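Local atomic coordinates of Endonuclease/exonuclease/phosphatase (Beutenbergia cavernae DSM 12333, PDB entry 4RUW), a protein that belongs to the endonuclease/exonuclease/phosphatase family, with a DNase I-like domain followed by an immunoglobulin-like one, and holds a zinc ion. Residues A[79-84]-A[115-120]; A[281-286]-A[309-314]; A[353-358]-A[411-416]; A[227-232]-A[328-333]. All blocks are in the same frame, centred on the assembly; numbering follows the deposited sequence.

Contact 1 (A[79-84]-A[115-120])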
loop_
_atom_site.group_PDB
_atom_site.type_symbol
_atom_site.label_atom_id
_atom_site.label_comp_id
_atom_site.label_asym_id
_atom_site.label_seq_id
_atom_site.Cartn_x
_atom_site.Cartn_y
_atom_site.Cartn_z
ATOM N N ARG A 79 17.831 -3.599 -16.480
ATOM C CA ARG A 79 16.638 -2.919 -16.902
ATOM C C ARG A 79 15.830 -2.445 -15.668
ATOM O O ARG A 79 15.354 -1.366 -15.625
ATOM C CB ARG A 79 15.863 -3.875 -17.775
ATOM C CG ARG A 79 14.965 -3.227 -18.718
ATOM C CD ARG A 79 14.441 -4.212 -19.727
ATOM N NE ARG A 79 13.295 -3.616 -20.342
ATOM C CZ ARG A 79 12.467 -4.236 -21.140
ATOM N NH1 ARG A 79 12.633 -5.498 -21.441
ATOM N NH2 ARG A 79 11.465 -3.603 -21.637
ATOM N N ILE A 80 15.744 -3.287 -14.651
ATOM C CA ILE A 80 15.120 -2.932 -13.385
ATOM C C ILE A 80 15.889 -1.784 -12.720
ATOM O O ILE A 80 15.305 -0.788 -12.281
ATOM C CB ILE A 80 15.073 -4.165 -12.443
ATOM C CG1 ILE A 80 14.224 -5.298 -13.048
ATOM C CG2 ILE A 80 14.594 -3.777 -11.041
ATOM C CD1 ILE A 80 12.804 -4.916 -13.395
ATOM N N ALA A 81 17.207 -1.923 -12.640
ATOM C CA ALA A 81 18.028 -0.914 -11.993
ATOM C C ALA A 81 17.925 0.442 -12.679
ATOM O O ALA A 81 17.934 1.472 -12.022
ATOM C CB ALA A 81 19.468 -1.374 -11.931
ATOM N N ALA A 82 17.840 0.443 -14.006
ATOM C CA ALA A 82 17.771 1.703 -14.744
ATOM C C ALA A 82 16.488 2.468 -14.410
ATOM O O ALA A 82 16.493 3.693 -14.325
ATOM C CB ALA A 82 17.888 1.467 -16.246
ATOM N N VAL A 83 15.390 1.746 -14.205
ATOM C CA VAL A 83 14.139 2.388 -13.814
ATOM C C VAL A 83 14.257 2.979 -12.407
ATOM O O VAL A 83 13.887 4.134 -12.175
ATOM C CB VAL A 83 12.950 1.414 -13.886
ATOM C CG1 VAL A 83 11.723 2.010 -13.205
ATOM C CG2 VAL A 83 12.643 1.059 -15.338
ATOM N N ILE A 84 14.780 2.195 -11.466
ATOM C CA ILE A 84 14.998 2.700 -10.115
ATOM C C ILE A 84 15.891 3.945 -10.128
ATOM O O ILE A 84 15.581 4.941 -9.487
ATOM C CB ILE A 84 15.566 1.609 -9.186
ATOM C CG1 ILE A 84 14.574 0.444 -9.067
ATOM C CG2 ILE A 84 15.917 2.195 -7.825
ATOM C CD1 ILE A 84 15.144 -0.806 -8.416
ATOM N N ALA A 115 22.346 -4.629 -6.070
ATOM C CA ALA A 115 23.222 -3.785 -5.261
ATOM C C ALA A 115 24.435 -3.312 -6.065
ATOM O O ALA A 115 24.829 -2.155 -5.978
ATOM C CB ALA A 115 23.668 -4.519 -4.018
ATOM N N GLU A 116 25.010 -4.200 -6.870
ATOM C CA GLU A 116 26.145 -3.825 -7.701
ATOM C C GLU A 116 25.750 -2.743 -8.709
ATOM O O GLU A 116 26.466 -1.762 -8.899
ATOM C CB GLU A 116 26.683 -5.057 -8.428
ATOM C CG GLU A 116 27.823 -4.767 -9.370
ATOM C CD GLU A 116 28.343 -6.020 -10.028
ATOM O OE1 GLU A 116 27.531 -6.787 -10.599
ATOM O OE2 GLU A 116 29.566 -6.244 -9.952
ATOM N N LEU A 117 24.597 -2.923 -9.338
ATOM C CA LEU A 117 24.126 -1.993 -10.355
ATOM C C LEU A 117 23.765 -0.610 -9.819
ATOM O O LEU A 117 23.809 0.370 -10.563
ATOM C CB LEU A 117 22.920 -2.584 -11.086
ATOM C CG LEU A 117 23.236 -3.737 -12.037
ATOM C CD1 LEU A 117 21.990 -4.566 -12.271
ATOM C CD2 LEU A 117 23.792 -3.203 -13.352
ATOM N N LEU A 118 23.401 -0.528 -8.540
ATOM C CA LEU A 118 22.860 0.709 -7.974
ATOM C C LEU A 118 23.771 1.352 -6.928
ATOM O O LEU A 118 23.450 2.417 -6.401
ATOM C CB LEU A 118 21.458 0.462 -7.399
ATOM C CG LEU A 118 20.378 0.243 -8.466
ATOM C CD1 LEU A 118 19.123 -0.374 -7.878
ATOM C CD2 LEU A 118 20.057 1.552 -9.189
ATOM N N ALA A 119 24.911 0.728 -6.641
ATOM C CA ALA A 119 25.834 1.256 -5.638
ATOM C C ALA A 119 26.267 2.682 -5.961
ATOM O O ALA A 119 26.253 3.559 -5.093
ATOM C CB ALA A 119 27.044 0.353 -5.495
ATOM N N ALA A 120 26.638 2.924 -7.215
ATOM C CA ALA A 120 27.141 4.239 -7.597
ATOM C C ALA A 120 26.038 5.295 -7.567
ATOM O O ALA A 120 26.309 6.496 -7.575
ATOM C CB ALA A 120 27.799 4.178 -8.971
#
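Two helices of the DNase I-like domain, 77-87 and 110-118, meet where Ala81 lies against Leu117 and Leu118, and the pair illustrates how a small residue lets helices come close. The CA atoms of Ala81 and Leu117 are 6.4 Å apart. Ala81 directs its methyl at the second helix, where CB touches Leu117 CB at 3.8 Å and Leu118 CG at 3.9 Å, so that one methyl group sits against two consecutive leucines. Leu118 also reaches past that methyl to the backbone: its CD2 lies 3.5 Å from Ala81 O, a van der Waals contact.

Both helices belong to the layer outside the six-stranded sheet that includes strand 55-62; on another side of helix 77-87, Ile80 and Val83 pack on Trp61 of that strand. One turn after Ala81, Ile84 continues the apolar seam. Its side chain crosses that of Leu118 at about a right angle, and Leu118 CD1 meets Ile84 CD1 at 4.0 Å and Ile84 CG2 at 4.1 Å. With CG2 anti to the backbone N and CG1 beside it (chi1 -62°), both branches of Ile84 touch that single methyl. Leu117 O accepts a hydrogen bond from Arg85 NH2 of helix 77-87.

Contact 2 (A[281-286]-A[309-314]); sequences ASYGRP and GHVSLV
Tyr283 links the loop segment 281-286 to segment 309-314, showing how one aromatic ring can join backbones that stay well apart: the nearest CA atoms, those of Tyr283 and Val311, are 9.6 Å from each other. With CG anti to the backbone N (chi1 -167°), the ring extends from the loop to meet Val311 and Leu313, whose side chains come from the opposite direction.

The CH-pi interaction belongs to Leu313. Its CD2 stands over one face of the Tyr283 ring, 4.2 Å from the centroid and only 16° off the ring normal, displaced a little toward the rim.

Apolar contacts account for the rest. Leu313 CD1 lies 3.7 Å from Tyr283 CE2 and 3.6 Å from Tyr283 OH, so the two methyls of the leucine divide their contacts between the ring face and its phenolic end. Val311 CG2 approaches Tyr283 CE1 obliquely, at 3.6 Å.

Hydrogen bonding shapes the loop itself. Arg285 N donates to Ser282 O at 3.2 Å, closing a type II turn with Tyr283 and Gly284 at its corners. Beside it a glycerol, probably from the crystallisation liquor, bonds to Gly284 N and weakly to Tyr283 OH. The whole is plain loop-to-edge-strand packing in the DNase I-like domain, a tyrosine on a beta turn packing on Val311 of an outermost strand and on Leu313 in the loop that follows.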
loop_
_atom_site.group_PDB
_atom_site.type_symbol
_atom_site.label_atom_id
_atom_site.label_comp_id
_atom_site.label_asym_id
_atom_site.label_seq_id
_atom_site.Cartn_x
_atom_site.Cartn_y
_atom_site.Cartn_z
ATOM N N ALA A 281 -0.096 -4.928 -17.978
ATOM C CA ALA A 281 -1.016 -5.207 -19.069
ATOM C C ALA A 281 -2.349 -4.466 -18.946
ATOM O O ALA A 281 -3.071 -4.326 -19.931
ATOM C CB ALA A 281 -1.246 -6.703 -19.180
ATOM N N SER A 282 -2.676 -3.989 -17.746
ATOM C CA SER A 282 -3.926 -3.260 -17.544
ATOM C C SER A 282 -3.799 -1.766 -17.819
ATOM O O SER A 282 -4.803 -1.077 -17.999
ATOM C CB SER A 282 -4.447 -3.469 -16.125
ATOM O OG SER A 282 -4.931 -4.785 -15.951
ATOM N N TYR A 283 -2.575 -1.252 -17.839
ATOM C CA TYR A 283 -2.388 0.180 -17.980
ATOM C C TYR A 283 -2.871 0.648 -19.346
ATOM O O TYR A 283 -2.539 0.051 -20.363
ATOM C CB TYR A 283 -0.923 0.577 -17.764
ATOM C CG TYR A 283 -0.782 2.074 -17.605
ATOM C CD1 TYR A 283 -1.066 2.688 -16.387
ATOM C CD2 TYR A 283 -0.424 2.878 -18.676
ATOM C CE1 TYR A 283 -0.976 4.056 -16.234
ATOM C CE2 TYR A 283 -0.332 4.252 -18.535
ATOM C CZ TYR A 283 -0.603 4.830 -17.307
ATOM O OH TYR A 283 -0.520 6.193 -17.158
ATOM N N GLY A 284 -3.676 1.703 -19.357
ATOM C CA GLY A 284 -4.172 2.267 -20.597
ATOM C C GLY A 284 -5.453 1.647 -21.125
ATOM O O GLY A 284 -5.926 2.045 -22.186
ATOM N N ARG A 285 -6.013 0.676 -20.404
ATOM C CA ARG A 285 -7.260 0.026 -20.813
ATOM C C ARG A 285 -8.429 0.530 -19.975
ATOM O O ARG A 285 -8.539 0.200 -18.800
ATOM C CB ARG A 285 -7.145 -1.495 -20.687
ATOM C CG ARG A 285 -6.043 -2.127 -21.535
ATOM C CD ARG A 285 -6.131 -3.647 -21.529
ATOM N NE ARG A 285 -7.343 -4.096 -22.206
ATOM C CZ ARG A 285 -7.669 -5.366 -22.411
ATOM N NH1 ARG A 285 -6.870 -6.341 -22.000
ATOM N NH2 ARG A 285 -8.799 -5.666 -23.043
ATOM N N PRO A 286 -9.315 1.342 -20.573
ATOM C CA PRO A 286 -10.428 1.875 -19.775
ATOM C C PRO A 286 -11.497 0.837 -19.430
ATOM O O PRO A 286 -12.264 1.040 -18.488
ATOM C CB PRO A 286 -11.022 2.969 -20.676
ATOM C CG PRO A 286 -10.596 2.602 -22.053
ATOM C CD PRO A 286 -9.257 1.940 -21.917
ATOM N N GLY A 309 2.213 11.430 -6.786
ATOM C CA GLY A 309 2.675 10.088 -7.071
ATOM C C GLY A 309 2.432 9.736 -8.515
ATOM O O GLY A 309 1.583 10.352 -9.170
ATOM N N HIS A 310 3.160 8.750 -9.020
ATOM C CA HIS A 310 2.949 8.289 -10.387
ATOM C C HIS A 310 3.328 6.826 -10.499
ATOM O O HIS A 310 4.127 6.326 -9.706
ATOM C CB HIS A 310 3.752 9.127 -11.395
ATOM C CG HIS A 310 5.233 9.119 -11.154
ATOM N ND1 HIS A 310 5.841 9.977 -10.267
ATOM C CD2 HIS A 310 6.221 8.368 -11.696
ATOM C CE1 HIS A 310 7.149 9.762 -10.275
ATOM N NE2 HIS A 310 7.403 8.784 -11.127
ATOM N N VAL A 311 2.760 6.141 -11.484
ATOM C CA VAL A 311 3.270 4.835 -11.846
ATOM C C VAL A 311 4.462 5.045 -12.773
ATOM O O VAL A 311 4.511 6.003 -13.550
ATOM C CB VAL A 311 2.205 3.910 -12.495
ATOM C CG1 VAL A 311 1.177 3.473 -11.448
ATOM C CG2 VAL A 311 1.547 4.569 -13.703
ATOM N N SER A 312 5.451 4.172 -12.675
ATOM C CA SER A 312 6.642 4.351 -13.484
ATOM C C SER A 312 6.416 3.870 -14.903
ATOM O O SER A 312 6.076 2.703 -15.130
ATOM C CB SER A 312 7.830 3.619 -12.881
ATOM O OG SER A 312 9.000 3.930 -13.610
ATOM N N LEU A 313 6.615 4.777 -15.856
ATOM C CA LEU A 313 6.492 4.461 -17.273
ATOM C C LEU A 313 7.819 4.706 -18.004
ATOM O O LEU A 313 7.854 4.809 -19.229
ATOM C CB LEU A 313 5.351 5.257 -17.913
ATOM C CG LEU A 313 3.969 5.036 -17.286
ATOM C CD1 LEU A 313 2.941 5.954 -17.930
ATOM C CD2 LEU A 313 3.526 3.592 -17.417
ATOM N N VAL A 314 8.908 4.777 -17.244
ATOM C CA VAL A 314 10.253 4.875 -17.820
ATOM C C VAL A 314 10.527 3.701 -18.775
ATOM O O VAL A 314 11.058 3.881 -19.876
ATOM C CB VAL A 314 11.327 4.929 -16.694
ATOM C CG1 VAL A 314 12.728 4.952 -17.274
ATOM C CG2 VAL A 314 11.103 6.144 -15.804
#

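Contact 3 (A[353-358]-A[411-416]); sequences LTASRP and GALPPG
Strand 349-356 and the irregular segment 411-416 run with their nearest CA atoms, those of Ala355 and Ala412, 7.9 Å apart, and it is side chains that bridge the distance. Leu413 does the bridging from the loop. Its CD1 rests 4.0 Å from Ala355 CB, while CD2 reaches Leu353 CD2 at 4.2 Å, so the forked end of one leucine touches two residues that stand two positions apart on the strand and direct their side chains the same way. CG of Leu413, anti to its carbonyl carbon at chi1 -59°, carries both methyls to the strand.

The setting is the immunoglobulin-like domain, built from two four-stranded antiparallel sheets, and segment 411-416 is part of the connection that passes from strand 405-410 of one sheet to strand 418-424 of the other. Leu413 therefore sits where the chain changes sheets, filling the end of the apolar interior. Leu361 of the neighbouring strand 360-367 touches both Ala355 and Leu413, and Leu438 near the end of the chain touches Leu353 and Leu413. Thr354, between the two apolar residues, turns away from Leu413 and bonds through OG1 to Arg362 NH2. Gly411, the first residue of the loop, is tied to Gly359 by backbone hydrogen bonding.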
loop_
_atom_site.group_PDB
_atom_site.type_symbol
_atom_site.label_atom_id
_atom_site.label_comp_id
_atom_site.label_asym_id
_atom_site.label_seq_id
_atom_site.Cartn_x
_atom_site.Cartn_y
_atom_site.Cartn_z
ATOM N N LEU A 353 -9.321 11.560 10.416
ATOM C CA LEU A 353 -9.025 12.893 10.915
ATOM C C LEU A 353 -7.632 12.884 11.528
ATOM O O LEU A 353 -7.292 11.981 12.296
ATOM C CB LEU A 353 -10.059 13.287 11.972
ATOM C CG LEU A 353 -9.839 14.620 12.685
ATOM C CD1 LEU A 353 -10.076 15.783 11.740
ATOM C CD2 LEU A 353 -10.743 14.712 13.912
ATOM N N THR A 354 -6.821 13.877 11.181
ATOM C CA THR A 354 -5.514 14.045 11.801
ATOM C C THR A 354 -5.380 15.468 12.307
ATOM O O THR A 354 -5.682 16.419 11.589
ATOM C CB THR A 354 -4.368 13.757 10.805
ATOM O OG1 THR A 354 -4.572 12.485 10.177
ATOM C CG2 THR A 354 -3.020 13.757 11.511
ATOM N N ALA A 355 -4.955 15.611 13.561
ATOM C CA ALA A 355 -4.664 16.922 14.133
ATOM C C ALA A 355 -3.170 16.987 14.416
ATOM O O ALA A 355 -2.595 16.036 14.944
ATOM C CB ALA A 355 -5.461 17.148 15.427
ATOM N N SER A 356 -2.536 18.099 14.068
ATOM C CA SER A 356 -1.119 18.266 14.365
ATOM C C SER A 356 -0.798 19.709 14.731
ATOM O O SER A 356 -1.617 20.603 14.538
ATOM C CB SER A 356 -0.256 17.802 13.189
ATOM O OG SER A 356 -0.519 18.563 12.024
ATOM N N ARG A 357 0.392 19.931 15.279
ATOM C CA ARG A 357 0.836 21.278 15.620
ATOM C C ARG A 357 1.431 21.957 14.388
ATOM O O ARG A 357 2.029 21.296 13.542
ATOM C CB ARG A 357 1.880 21.229 16.740
ATOM C CG ARG A 357 1.391 20.608 18.041
ATOM C CD ARG A 357 2.495 20.626 19.092
ATOM N NE ARG A 357 2.122 19.907 20.306
ATOM C CZ ARG A 357 2.315 18.604 20.490
ATOM N NH1 ARG A 357 2.871 17.875 19.533
ATOM N NH2 ARG A 357 1.947 18.030 21.626
ATOM N N PRO A 358 1.251 23.280 14.271
ATOM C CA PRO A 358 0.451 24.124 15.159
ATOM C C PRO A 358 -0.950 24.361 14.607
ATOM O O PRO A 358 -1.113 25.074 13.615
ATOM C CB PRO A 358 1.228 25.451 15.173
ATOM C CG PRO A 358 2.275 25.339 14.060
ATOM C CD PRO A 358 1.974 24.094 13.285
ATOM N N GLY A 411 -7.235 25.029 12.591
ATOM C CA GLY A 411 -8.227 24.992 13.645
ATOM C C GLY A 411 -7.772 24.101 14.781
ATOM O O GLY A 411 -6.807 23.351 14.646
ATOM N N ALA A 412 -8.463 24.196 15.909
ATOM C CA ALA A 412 -8.180 23.332 17.045
ATOM C C ALA A 412 -9.434 22.557 17.405
ATOM O O ALA A 412 -10.541 23.076 17.294
ATOM C CB ALA A 412 -7.703 24.155 18.236
ATOM N N LEU A 413 -9.260 21.307 17.820
ATOM C CA LEU A 413 -10.384 20.509 18.285
ATOM C C LEU A 413 -10.839 21.019 19.646
ATOM O O LEU A 413 -10.068 21.003 20.605
ATOM C CB LEU A 413 -9.983 19.036 18.388
ATOM C CG LEU A 413 -9.491 18.381 17.095
ATOM C CD1 LEU A 413 -8.966 16.977 17.371
ATOM C CD2 LEU A 413 -10.601 18.355 16.054
ATOM N N PRO A 414 -12.095 21.483 19.734
ATOM C CA PRO A 414 -12.648 21.930 21.016
ATOM C C PRO A 414 -12.990 20.735 21.894
ATOM O O PRO A 414 -13.208 19.642 21.371
ATOM C CB PRO A 414 -13.930 22.654 20.603
ATOM C CG PRO A 414 -14.353 21.966 19.353
ATOM C CD PRO A 414 -13.075 21.601 18.639
ATOM N N PRO A 415 -13.029 20.933 23.219
ATOM C CA PRO A 415 -13.409 19.847 24.127
ATOM C C PRO A 415 -14.811 19.333 23.814
ATOM O O PRO A 415 -15.721 20.130 23.591
ATOM C CB PRO A 415 -13.384 20.520 25.503
ATOM C CG PRO A 415 -12.424 21.648 25.348
ATOM C CD PRO A 415 -12.623 22.148 23.948
ATOM N N GLY A 416 -14.973 18.016 23.780
ATOM C CA GLY A 416 -16.269 17.419 23.512
ATOM C C GLY A 416 -16.584 17.259 22.035
ATOM O O GLY A 416 -17.695 16.876 21.672
#

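Contact 4 (A[227-232]-A[328-333])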
loop_
_atom_site.group_PDB
_atom_site.type_symbol
_atom_site.label_atom_id
_atom_site.label_comp_id
_atom_site.label_asym_id
_atom_site.label_seq_id
_atom_site.Cartn_x
_atom_site.Cartn_y
_atom_site.Cartn_z
ATOM N N ARG A 227 1.960 5.419 15.560
ATOM C CA ARG A 227 2.469 6.501 16.394
ATOM C C ARG A 227 3.817 7.034 15.917
ATOM O O ARG A 227 4.211 8.135 16.296
ATOM C CB ARG A 227 2.589 6.049 17.848
ATOM C CG ARG A 227 1.279 5.630 18.481
ATOM C CD ARG A 227 1.508 4.981 19.842
ATOM N NE ARG A 227 2.331 3.780 19.726
ATOM C CZ ARG A 227 2.735 3.045 20.756
ATOM N NH1 ARG A 227 2.396 3.384 21.993
ATOM N NH2 ARG A 227 3.482 1.970 20.548
ATOM N N VAL A 228 4.528 6.260 15.101
ATOM C CA VAL A 228 5.824 6.700 14.585
ATOM C C VAL A 228 5.762 6.727 13.068
ATOM O O VAL A 228 4.995 5.975 12.476
ATOM C CB VAL A 228 6.990 5.792 15.067
ATOM C CG1 VAL A 228 7.018 5.724 16.592
ATOM C CG2 VAL A 228 6.907 4.392 14.449
ATOM N N PRO A 229 6.555 7.602 12.428
ATOM C CA PRO A 229 6.513 7.661 10.960
ATOM C C PRO A 229 6.841 6.304 10.334
ATOM O O PRO A 229 7.935 5.775 10.554
ATOM C CB PRO A 229 7.588 8.697 10.629
ATOM C CG PRO A 229 7.593 9.599 11.839
ATOM C CD PRO A 229 7.403 8.663 12.999
ATOM N N SER A 230 5.897 5.753 9.575
ATOM C CA SER A 230 6.072 4.445 8.966
ATOM C C SER A 230 5.390 4.398 7.610
ATOM O O SER A 230 4.417 5.116 7.361
ATOM C CB SER A 230 5.469 3.339 9.837
ATOM O OG SER A 230 5.838 3.444 11.198
ATOM N N VAL A 231 5.897 3.524 6.750
ATOM C CA VAL A 231 5.226 3.196 5.505
ATOM C C VAL A 231 5.077 1.686 5.398
ATOM O O VAL A 231 5.891 0.935 5.938
ATOM C CB VAL A 231 5.953 3.764 4.260
ATOM C CG1 VAL A 231 5.961 5.280 4.299
ATOM C CG2 VAL A 231 7.365 3.219 4.140
ATOM N N LEU A 232 4.014 1.257 4.727
ATOM C CA LEU A 232 3.763 -0.148 4.430
ATOM C C LEU A 232 3.603 -0.229 2.928
ATOM O O LEU A 232 2.747 0.443 2.357
ATOM C CB LEU A 232 2.497 -0.635 5.137
ATOM C CG LEU A 232 1.941 -1.984 4.672
ATOM C CD1 LEU A 232 2.941 -3.115 4.898
ATOM C CD2 LEU A 232 0.617 -2.284 5.357
ATOM N N LEU A 328 6.130 11.898 -0.551
ATOM C CA LEU A 328 5.516 12.161 0.744
ATOM C C LEU A 328 6.253 13.307 1.418
ATOM O O LEU A 328 7.360 13.666 1.018
ATOM C CB LEU A 328 5.603 10.911 1.627
ATOM C CG LEU A 328 5.123 9.601 0.992
ATOM C CD1 LEU A 328 5.292 8.445 1.973
ATOM C CD2 LEU A 328 3.671 9.720 0.526
ATOM N N ARG A 329 5.644 13.876 2.454
ATOM C CA ARG A 329 6.278 14.934 3.224
ATOM C C ARG A 329 5.963 14.688 4.685
ATOM O O ARG A 329 4.811 14.484 5.041
ATOM C CB ARG A 329 5.743 16.293 2.790
ATOM C CG ARG A 329 6.415 17.465 3.476
ATOM C CD ARG A 329 6.010 18.764 2.815
ATOM N NE ARG A 329 6.470 18.803 1.431
ATOM C CZ ARG A 329 5.862 19.470 0.455
ATOM N NH1 ARG A 329 4.756 20.153 0.702
ATOM N NH2 ARG A 329 6.358 19.442 -0.774
ATOM N N LEU A 330 6.966 14.691 5.531
ATOM C CA LEU A 330 6.743 14.398 6.926
ATOM C C LEU A 330 6.433 15.662 7.686
ATOM O O LEU A 330 7.210 16.584 7.697
ATOM C CB LEU A 330 7.973 13.714 7.525
ATOM C CG LEU A 330 7.859 13.201 8.950
ATOM C CD1 LEU A 330 6.749 12.177 9.058
ATOM C CD2 LEU A 330 9.187 12.608 9.397
ATOM N N GLY A 331 5.277 15.671 8.323
ATOM C CA GLY A 331 4.885 16.760 9.197
ATOM C C GLY A 331 5.333 16.544 10.620
ATOM O O GLY A 331 6.172 15.725 10.908
ATOM N N GLY A 332 4.749 17.321 11.516
ATOM C CA GLY A 332 4.969 17.195 12.939
ATOM C C GLY A 332 4.224 16.042 13.565
ATOM O O GLY A 332 3.395 15.397 12.936
ATOM N N ALA A 333 4.548 15.760 14.816
ATOM C CA ALA A 333 3.912 14.660 15.486
ATOM C C ALA A 333 2.420 14.938 15.572
ATOM O O ALA A 333 1.974 15.970 16.049
ATOM C CB ALA A 333 4.486 14.490 16.885
#
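Pro229 and Leu330 form one half of this contact, Val231 and Leu328 the other. Leu330 CD1 touches two methylene carbons of the proline ring, 3.9 Å from Pro229 CG and 3.9 Å from Pro229 CB, with Leu330 CD2 slightly farther, 4.2 Å from Pro229 CG. The two side chains cross at about a right angle. The leucine sends CG anti to its own backbone N (chi1 -174°), which brings both terminal methyls to the proline. In the second pair Val231 CG1 touches Leu328 CD1 at 4.0 Å, the two meeting at a slant.

A next shell fills in around both pairs. Phe304 of strand 304-311 touches Pro229, Leu328 and Leu330, joining the two halves of the contact, and Val196 of strand 192-200 packs on Val231.

Farther out, polar bonds set the course of the backbone. Ser230, on the side of its strand turned from Leu330, donates through OG to Val228 O at 3.0 Å, the hydroxyl lying well above the carbonyl plane, about 55° out of it. Ser230 N bonds to Thr301 OG1, and Arg54 reaches Leu330 O and Gly331 O through its guanidinium.

Strands 230-233 and 324-330 belong to different six-stranded sheets that pack face to face; Val231, with Pro229 just ahead of its strand, meets Leu328 and Leu330 across the interface, Val231 touching the first and Pro229 the second. Such apolar packing of two mixed sheets is the beta sandwich at the heart of the DNase I-like fold.

In the fold
All four contacts rest on apolar side chains, yet they serve different layers. Contact 4 joins the two sheets of the DNase I-like domain in its interior, and contact 3 packs a strand of the immunoglobulin-like domain against the loop that passes between its sheets; their segments touch near Ala333 and Ser356, although the centres are 18 Å apart. Contact 1 is equally buried but lies between helices outside the sheet, where only aliphatic groups meet across the two segments, apart from one methyl on a backbone oxygen. Contact 2, partly buried at an outermost strand, is the one with an aromatic ring and a CH-pi interaction. It meets contact 1 through Val83 and Ser312, and shares a sheet with contact 4, since strands 304-311 and 324-330 are neighbours.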